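Local coordinates for hypothetical protein (Mus musculus, PDB 1VKB), which is probably a gamma-glutamyl cyclotransferase of the AIG2-like family, releasing gamma-glutamyl groups from its substrates as cyclised 5-oxoproline, at residues A[41-53]-A[101-113]. Sequence-based numbering, arbitrary orientation. Where two conformers were deposited one is given.
Sequences AFRGRGCTVESFP and QRTALQVQVLEWE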
ATOM      1  N   ALA A  41      -0.847  11.580   9.051  1.00 17.02           N
ATOM      2  CA  ALA A  41      -1.258  11.232  10.403  1.00 16.57           C
ATOM      3  C   ALA A  41      -1.888   9.853  10.424  1.00 18.75           C
ATOM      4  O   ALA A  41      -2.855   9.591   9.692  1.00 14.38           O
ATOM      5  CB  ALA A  41      -2.249  12.247  10.917  1.00 20.79           C
ATOM      6  N   PHE A  42      -1.373   8.972  11.272  1.00 17.46           N
ATOM      7  CA  PHE A  42      -1.992   7.643  11.464  1.00 15.51           C
ATOM      8  C   PHE A  42      -3.384   7.734  12.031  1.00 17.55           C
ATOM      9  O   PHE A  42      -3.613   8.434  13.021  1.00 18.04           O
ATOM     10  CB  PHE A  42      -1.091   6.779  12.366  1.00 17.86           C
ATOM     11  CG  PHE A  42      -1.632   5.415  12.651  1.00 21.28           C
ATOM     12  CD1 PHE A  42      -1.456   4.374  11.738  1.00 20.02           C
ATOM     13  CD2 PHE A  42      -2.313   5.159  13.836  1.00 22.33           C
ATOM     14  CE1 PHE A  42      -1.921   3.100  12.017  1.00 20.73           C
ATOM     15  CE2 PHE A  42      -2.810   3.880  14.105  1.00 25.53           C
ATOM     16  CZ  PHE A  42      -2.625   2.862  13.198  1.00 19.15           C
ATOM     17  N   ARG A  43      -4.326   7.044  11.406  1.00 14.07           N
ATOM     18  CA  ARG A  43      -5.706   7.011  11.875  1.00 16.53           C
ATOM     19  C   ARG A  43      -6.205   5.648  12.362  1.00 18.41           C
ATOM     20  O   ARG A  43      -7.084   5.568  13.243  1.00 20.37           O
ATOM     21  CB  ARG A  43      -6.614   7.509  10.763  1.00 16.52           C
ATOM     22  CG  ARG A  43      -6.426   8.984  10.459  1.00 19.69           C
ATOM     23  CD  ARG A  43      -6.867   9.870  11.600  1.00 21.24           C
ATOM     24  NE  ARG A  43      -6.677  11.261  11.235  1.00 20.41           N
ATOM     25  CZ  ARG A  43      -5.915  12.113  11.869  1.00 27.72           C
ATOM     26  NH1 ARG A  43      -5.292  11.777  12.977  1.00 24.36           N
ATOM     27  NH2 ARG A  43      -5.802  13.341  11.395  1.00 27.42           N
ATOM     28  N   GLY A  44      -5.670   4.571  11.815  1.00 17.88           N
ATOM     29  CA  GLY A  44      -6.070   3.247  12.289  1.00 18.02           C
ATOM     30  C   GLY A  44      -5.726   2.126  11.334  1.00 19.67           C
ATOM     31  O   GLY A  44      -4.850   2.257  10.482  1.00 18.54           O
ATOM     32  N   ARG A  45      -6.392   1.004  11.514  1.00 18.68           N
ATOM     33  CA  ARG A  45      -6.133  -0.212  10.741  1.00 19.05           C
ATOM     34  C   ARG A  45      -7.388  -0.574   9.997  1.00 19.52           C
ATOM     35  O   ARG A  45      -8.514  -0.339  10.498  1.00 17.38           O
ATOM     36  CB  ARG A  45      -5.778  -1.363  11.669  1.00 21.02           C
ATOM     37  CG  ARG A  45      -4.444  -1.236  12.384  1.00 29.04           C
ATOM     38  CD  ARG A  45      -4.119  -2.440  13.269  1.00 27.56           C
ATOM     39  NE  ARG A  45      -5.121  -2.643  14.334  1.00 46.47           N
ATOM     40  CZ  ARG A  45      -6.074  -3.595  14.360  1.00 47.00           C
ATOM     41  NH1 ARG A  45      -6.206  -4.477  13.371  1.00 43.86           N
ATOM     42  NH2 ARG A  45      -6.913  -3.660  15.394  1.00 45.34           N
ATOM     43  N   GLY A  46      -7.214  -1.194   8.830  1.00 18.94           N
ATOM     44  CA  GLY A  46      -8.344  -1.581   7.995  1.00 20.55           C
ATOM     45  C   GLY A  46      -8.047  -2.754   7.083  1.00 17.14           C
ATOM     46  O   GLY A  46      -6.915  -3.274   7.070  1.00 14.95           O
ATOM     47  N   CYS A  47      -9.078  -3.230   6.391  1.00 18.05           N
ATOM     48  CA  CYS A  47      -8.916  -4.237   5.317  1.00 19.22           C
ATOM     49  C   CYS A  47      -9.747  -3.789   4.144  1.00 19.68           C
ATOM     50  O   CYS A  47     -10.810  -3.179   4.321  1.00 19.12           O
ATOM     51  CB  CYS A  47      -9.562  -5.573   5.825  0.50 21.75           C
ATOM     52  SG  CYS A  47      -8.921  -7.104   5.116  0.50 27.78           S
ATOM     53  N   THR A  48      -9.299  -4.085   2.942  1.00 18.31           N
ATOM     54  CA  THR A  48     -10.067  -3.688   1.778  1.00 15.06           C
ATOM     55  C   THR A  48     -11.403  -4.386   1.826  1.00 17.38           C
ATOM     56  O   THR A  48     -11.501  -5.531   2.288  1.00 17.15           O
ATOM     57  CB  THR A  48      -9.309  -4.007   0.481  1.00 16.16           C
ATOM     58  OG1 THR A  48      -8.926  -5.400   0.412  1.00 16.49           O
ATOM     59  CG2 THR A  48      -8.046  -3.219   0.462  1.00 17.57           C
ATOM     60  N   VAL A  49     -12.452  -3.702   1.420  1.00 16.45           N
ATOM     61  CA  VAL A  49     -13.772  -4.344   1.341  1.00 15.82           C
ATOM     62  C   VAL A  49     -13.805  -5.363   0.214  1.00 16.68           C
ATOM     63  O   VAL A  49     -14.265  -6.489   0.402  1.00 17.08           O
ATOM     64  CB  VAL A  49     -14.916  -3.293   1.218  1.00 18.66           C
ATOM     65  CG1 VAL A  49     -16.217  -3.946   0.841  1.00 21.67           C
ATOM     66  CG2 VAL A  49     -15.033  -2.492   2.543  1.00 19.86           C
ATOM     67  N   GLU A  50     -13.316  -4.969  -0.949  1.00 15.15           N
ATOM     68  CA  GLU A  50     -13.116  -5.878  -2.070  1.00 18.49           C
ATOM     69  C   GLU A  50     -11.845  -6.701  -1.871  1.00 19.51           C
ATOM     70  O   GLU A  50     -10.915  -6.269  -1.187  1.00 16.06           O
ATOM     71  CB  GLU A  50     -13.050  -5.098  -3.380  1.00 17.83           C
ATOM     72  CG  GLU A  50     -12.883  -5.988  -4.612  1.00 24.16           C
ATOM     73  CD  GLU A  50     -14.003  -7.012  -4.821  1.00 28.08           C
ATOM     74  OE1 GLU A  50     -13.984  -8.128  -4.192  1.00 26.28           O
ATOM     75  OE2 GLU A  50     -14.886  -6.697  -5.673  1.00 32.46           O
ATOM     76  N   SER A  51     -11.816  -7.909  -2.433  1.00 17.82           N
ATOM     77  CA  SER A  51     -10.577  -8.724  -2.377  1.00 17.50           C
ATOM     78  C   SER A  51      -9.676  -8.362  -3.551  1.00 15.27           C
ATOM     79  O   SER A  51     -10.165  -8.103  -4.663  1.00 14.90           O
ATOM     80  CB  SER A  51     -10.892 -10.202  -2.338  0.65 18.92           C
ATOM     81  OG  SER A  51     -11.608 -10.563  -3.467  0.65 23.81           O
ATOM     82  N   PHE A  52      -8.365  -8.393  -3.332  1.00 16.69           N
ATOM     83  CA  PHE A  52      -7.382  -8.194  -4.408  1.00 15.13           C
ATOM     84  C   PHE A  52      -6.221  -9.141  -4.146  1.00 15.31           C
ATOM     85  O   PHE A  52      -5.937  -9.401  -2.973  1.00 17.23           O
ATOM     86  CB  PHE A  52      -6.804  -6.777  -4.352  1.00 17.07           C
ATOM     87  CG  PHE A  52      -7.819  -5.710  -4.571  1.00 16.23           C
ATOM     88  CD1 PHE A  52      -8.130  -5.307  -5.848  1.00 19.43           C
ATOM     89  CD2 PHE A  52      -8.501  -5.152  -3.497  1.00 16.25           C
ATOM     90  CE1 PHE A  52      -9.093  -4.339  -6.076  1.00 21.85           C
ATOM     91  CE2 PHE A  52      -9.455  -4.175  -3.711  1.00 17.13           C
ATOM     92  CZ  PHE A  52      -9.758  -3.762  -5.004  1.00 16.00           C
ATOM     93  N   PRO A  53      -5.487  -9.584  -5.185  1.00 16.59           N
ATOM     94  CA  PRO A  53      -4.219 -10.271  -4.958  1.00 14.67           C
ATOM     95  C   PRO A  53      -3.139  -9.345  -4.454  1.00 14.57           C
ATOM     96  O   PRO A  53      -2.922  -8.267  -5.031  1.00 17.52           O
ATOM     97  CB  PRO A  53      -3.848 -10.829  -6.357  1.00 13.35           C
ATOM     98  CG  PRO A  53      -5.084 -10.719  -7.154  1.00 17.22           C
ATOM     99  CD  PRO A  53      -5.772  -9.477  -6.626  1.00 15.42           C
ATOM    100  N   GLN A 101      -0.698   2.738  -9.949  1.00 13.15           N
ATOM    101  CA  GLN A 101      -1.692   3.739 -10.262  1.00 14.92           C
ATOM    102  C   GLN A 101      -2.465   3.953  -8.956  1.00 18.03           C
ATOM    103  O   GLN A 101      -2.848   2.993  -8.270  1.00 20.55           O
ATOM    104  CB  GLN A 101      -2.593   3.254 -11.382  1.00 15.47           C
ATOM    105  CG  GLN A 101      -1.901   2.899 -12.670  1.00 15.23           C
ATOM    106  CD  GLN A 101      -1.255   1.543 -12.659  1.00 13.49           C
ATOM    107  OE1 GLN A 101      -1.851   0.549 -12.224  1.00 15.51           O
ATOM    108  NE2 GLN A 101      -0.007   1.491 -13.130  1.00 15.07           N
ATOM    109  N   ARG A 102      -2.682   5.216  -8.598  1.00 16.80           N
ATOM    110  CA  ARG A 102      -3.409   5.495  -7.397  1.00 16.38           C
ATOM    111  C   ARG A 102      -4.896   5.321  -7.654  1.00 17.66           C
ATOM    112  O   ARG A 102      -5.462   5.956  -8.574  1.00 16.75           O
ATOM    113  CB  ARG A 102      -3.122   6.925  -6.955  1.00 16.06           C
ATOM    114  CG  ARG A 102      -3.895   7.325  -5.674  1.00 14.86           C
ATOM    115  CD  ARG A 102      -3.239   8.425  -4.845  1.00 17.76           C
ATOM    116  NE  ARG A 102      -2.734   9.600  -5.577  1.00 15.27           N
ATOM    117  CZ  ARG A 102      -3.495  10.648  -5.984  1.00 19.98           C
ATOM    118  NH1 ARG A 102      -4.811  10.647  -5.893  1.00 16.82           N
ATOM    119  NH2 ARG A 102      -2.937  11.665  -6.578  1.00 18.85           N
ATOM    120  N   THR A 103      -5.542   4.522  -6.810  1.00 15.98           N
ATOM    121  CA  THR A 103      -6.935   4.118  -6.995  1.00 19.94           C
ATOM    122  C   THR A 103      -7.719   4.297  -5.698  1.00 18.84           C
ATOM    123  O   THR A 103      -7.215   3.996  -4.643  1.00 21.96           O
ATOM    124  CB  THR A 103      -6.930   2.622  -7.425  1.00 24.22           C
ATOM    125  OG1 THR A 103      -6.213   2.489  -8.674  1.00 23.95           O
ATOM    126  CG2 THR A 103      -8.287   2.204  -7.760  1.00 28.26           C
ATOM    127  N   ALA A 104      -8.961   4.791  -5.762  1.00 18.28           N
ATOM    128  CA  ALA A 104      -9.730   5.062  -4.528  1.00 16.80           C
ATOM    129  C   ALA A 104     -10.486   3.765  -4.225  1.00 19.46           C
ATOM    130  O   ALA A 104     -11.130   3.248  -5.124  1.00 18.73           O
ATOM    131  CB  ALA A 104     -10.688   6.162  -4.771  1.00 22.37           C
ATOM    132  N   LEU A 105     -10.360   3.207  -3.022  1.00 17.19           N
ATOM    133  CA  LEU A 105     -11.042   1.978  -2.655  1.00 18.82           C
ATOM    134  C   LEU A 105     -11.734   2.125  -1.298  1.00 17.94           C
ATOM    135  O   LEU A 105     -11.317   2.910  -0.459  1.00 18.82           O
ATOM    136  CB  LEU A 105     -10.036   0.814  -2.545  1.00 20.52           C
ATOM    137  CG  LEU A 105      -9.183   0.361  -3.724  1.00 23.84           C
ATOM    138  CD1 LEU A 105      -8.257  -0.796  -3.252  1.00 25.19           C
ATOM    139  CD2 LEU A 105     -10.094  -0.076  -4.886  1.00 31.45           C
ATOM    140  N   GLN A 106     -12.772   1.329  -1.081  1.00 17.34           N
ATOM    141  CA  GLN A 106     -13.450   1.278   0.209  1.00 17.27           C
ATOM    142  C   GLN A 106     -12.671   0.364   1.135  1.00 16.55           C
ATOM    143  O   GLN A 106     -12.369  -0.779   0.780  1.00 17.78           O
ATOM    144  CB  GLN A 106     -14.862   0.735   0.066  1.00 17.99           C
ATOM    145  CG  GLN A 106     -15.672   0.804   1.303  1.00 26.39           C
ATOM    146  CD  GLN A 106     -17.065   0.195   1.097  1.00 40.19           C
ATOM    147  OE1 GLN A 106     -17.345  -0.392   0.041  1.00 31.17           O
ATOM    148  NE2 GLN A 106     -17.923   0.314   2.101  1.00 29.18           N
ATOM    149  N   VAL A 107     -12.435   0.862   2.355  1.00 16.13           N
ATOM    150  CA  VAL A 107     -11.658   0.163   3.393  1.00 15.71           C
ATOM    151  C   VAL A 107     -12.520  -0.002   4.640  1.00 15.73           C
ATOM    152  O   VAL A 107     -13.103   0.941   5.160  1.00 17.54           O
ATOM    153  CB  VAL A 107     -10.347   0.909   3.718  1.00 12.88           C
ATOM    154  CG1 VAL A 107      -9.627   0.294   4.900  1.00 19.17           C
ATOM    155  CG2 VAL A 107      -9.430   0.999   2.471  1.00 16.94           C
ATOM    156  N   GLN A 108     -12.700  -1.241   5.035  1.00 15.63           N
ATOM    157  CA  GLN A 108     -13.372  -1.555   6.275  1.00 15.96           C
ATOM    158  C   GLN A 108     -12.435  -1.161   7.452  1.00 19.02           C
ATOM    159  O   GLN A 108     -11.237  -1.549   7.503  1.00 18.11           O
ATOM    160  CB  GLN A 108     -13.706  -3.043   6.310  1.00 18.39           C
ATOM    161  CG  GLN A 108     -14.365  -3.476   7.622  1.00 22.42           C
ATOM    162  CD  GLN A 108     -14.505  -4.983   7.759  1.00 27.98           C
ATOM    163  OE1 GLN A 108     -13.850  -5.762   7.053  1.00 32.29           O
ATOM    164  NE2 GLN A 108     -15.361  -5.396   8.684  1.00 39.21           N
ATOM    165  N   VAL A 109     -12.981  -0.402   8.398  1.00 17.62           N
ATOM    166  CA  VAL A 109     -12.219   0.061   9.553  1.00 17.83           C
ATOM    167  C   VAL A 109     -12.185  -1.054  10.601  1.00 20.16           C
ATOM    168  O   VAL A 109     -13.237  -1.536  11.045  1.00 19.63           O
ATOM    169  CB  VAL A 109     -12.844   1.317  10.126  1.00 19.47           C
ATOM    170  CG1 VAL A 109     -12.150   1.732  11.433  1.00 21.57           C
ATOM    171  CG2 VAL A 109     -12.808   2.432   9.073  1.00 22.84           C
ATOM    172  N   LEU A 110     -10.997  -1.485  10.971  1.00 18.41           N
ATOM    173  CA  LEU A 110     -10.833  -2.501  12.022  1.00 19.77           C
ATOM    174  C   LEU A 110     -10.486  -1.868  13.372  1.00 21.73           C
ATOM    175  O   LEU A 110     -10.879  -2.349  14.403  1.00 21.82           O
ATOM    176  CB  LEU A 110      -9.749  -3.470  11.617  1.00 19.60           C
ATOM    177  CG  LEU A 110     -10.016  -4.205  10.307  1.00 25.90           C
ATOM    178  CD1 LEU A 110      -8.833  -5.105  10.015  1.00 28.64           C
ATOM    179  CD2 LEU A 110     -11.320  -4.980  10.350  1.00 33.39           C
ATOM    180  N   GLU A 111      -9.777  -0.753  13.354  1.00 21.08           N
ATOM    181  CA  GLU A 111      -9.438   0.000  14.557  1.00 23.27           C
ATOM    182  C   GLU A 111      -9.283   1.442  14.143  1.00 22.81           C
ATOM    183  O   GLU A 111      -8.783   1.728  13.055  1.00 21.00           O
ATOM    184  CB  GLU A 111      -8.152  -0.563  15.191  1.00 26.95           C
ATOM    185  CG  GLU A 111      -7.510   0.306  16.279  1.00 39.91           C
ATOM    186  CD  GLU A 111      -6.410   1.283  15.786  1.00 47.79           C
ATOM    187  OE1 GLU A 111      -5.626   0.950  14.882  1.00 43.03           O
ATOM    188  OE2 GLU A 111      -6.290   2.397  16.353  1.00 53.32           O
ATOM    189  N   TRP A 112      -9.765   2.362  14.967  1.00 22.20           N
ATOM    190  CA  TRP A 112      -9.636   3.780  14.678  1.00 23.90           C
ATOM    191  C   TRP A 112      -9.122   4.518  15.889  1.00 30.38           C
ATOM    192  O   TRP A 112      -9.653   4.337  16.979  1.00 28.71           O
ATOM    193  CB  TRP A 112     -10.988   4.363  14.278  1.00 23.92           C
ATOM    194  CG  TRP A 112     -10.909   5.755  13.695  1.00 23.60           C
ATOM    195  CD1 TRP A 112     -11.159   6.943  14.340  1.00 27.51           C
ATOM    196  CD2 TRP A 112     -10.581   6.106  12.342  1.00 22.45           C
ATOM    197  NE1 TRP A 112     -11.003   7.989  13.467  1.00 26.29           N
ATOM    198  CE2 TRP A 112     -10.656   7.501  12.236  1.00 24.81           C
ATOM    199  CE3 TRP A 112     -10.248   5.366  11.194  1.00 25.95           C
ATOM    200  CZ2 TRP A 112     -10.392   8.173  11.043  1.00 26.49           C
ATOM    201  CZ3 TRP A 112     -10.012   6.045  10.008  1.00 23.68           C
ATOM    202  CH2 TRP A 112     -10.093   7.426   9.944  1.00 23.47           C
ATOM    203  N   GLU A 113      -8.118   5.375  15.697  1.00 32.30           N
ATOM    204  CA  GLU A 113      -7.652   6.271  16.752  1.00 36.80           C
ATOM    205  C   GLU A 113      -8.314   7.633  16.586  1.00 37.81           C
ATOM    206  O   GLU A 113      -8.160   8.258  15.518  1.00 44.04           O
ATOM    207  CB  GLU A 113      -6.131   6.438  16.676  1.00 37.62           C
ATOM    208  CG  GLU A 113      -5.367   5.170  16.984  1.00 42.01           C
ATOM    209  CD  GLU A 113      -3.895   5.402  17.231  1.00 44.61           C
ATOM    210  OE1 GLU A 113      -3.401   6.545  17.078  1.00 51.09           O
ATOM    211  OE2 GLU A 113      -3.225   4.416  17.570  1.00 56.73           O
TER
HETATM  212  O   HOH W   1      -5.853   9.817  14.953  1.00 42.53           O
HETATM  213  O   HOH W   2     -13.178  -6.479   4.339  1.00 34.11           O
HETATM  214  O   HOH W   3     -12.111  -2.343  -1.489  1.00 20.90           O
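Arg43 lies against Trp112 where strand 41-48 pairs antiparallel with strands 101-109 and 111-112, in the mixed sheet of the gamma-glutamyl cyclotransferase-like fold. Its CB sits over one face of the indole, 3.8 Å from the centroid of the Trp112 six-membered ring, a CH-pi contact. CG keeps to Trp112 CH2 and CZ2, and the bend at chi2 (-67°) brings CD to CZ2 as well. Beyond the ring the guanidinium finds polar partners: NH1 donates to a water that also bonds Glu113 O, while NH2 makes a salt bridge to Glu81. A long aliphatic stem with a charged end thus suits this partly exposed place. Were Trp112 an alanine, the Arg43 stem would probably lose the flat surface it lies on, and a gap would be likely to open beside Ile79. Gly44 is fitting opposite Trp112, because any CB would clash with Glu111 O, which approaches Gly44 CA to 3.2 Å. Gly46 likewise leaves room for Val107 CG1, 3.8 Å from Gly46 CA. Between the glycines a classic beta bulge shifts the register, Leu110 and Glu111 both facing Arg45. Farther along, two apolar side chains meet, Leu105 bringing both methyls to the CE2-CZ end of the Phe52 ring, with CD1 3.6 Å from Phe52 CE2. At the bulge, Arg45 O accepts from Leu110 N (2.8 Å) and Glu111 N (3.2 Å), both donors approaching from the same face of its carbonyl plane.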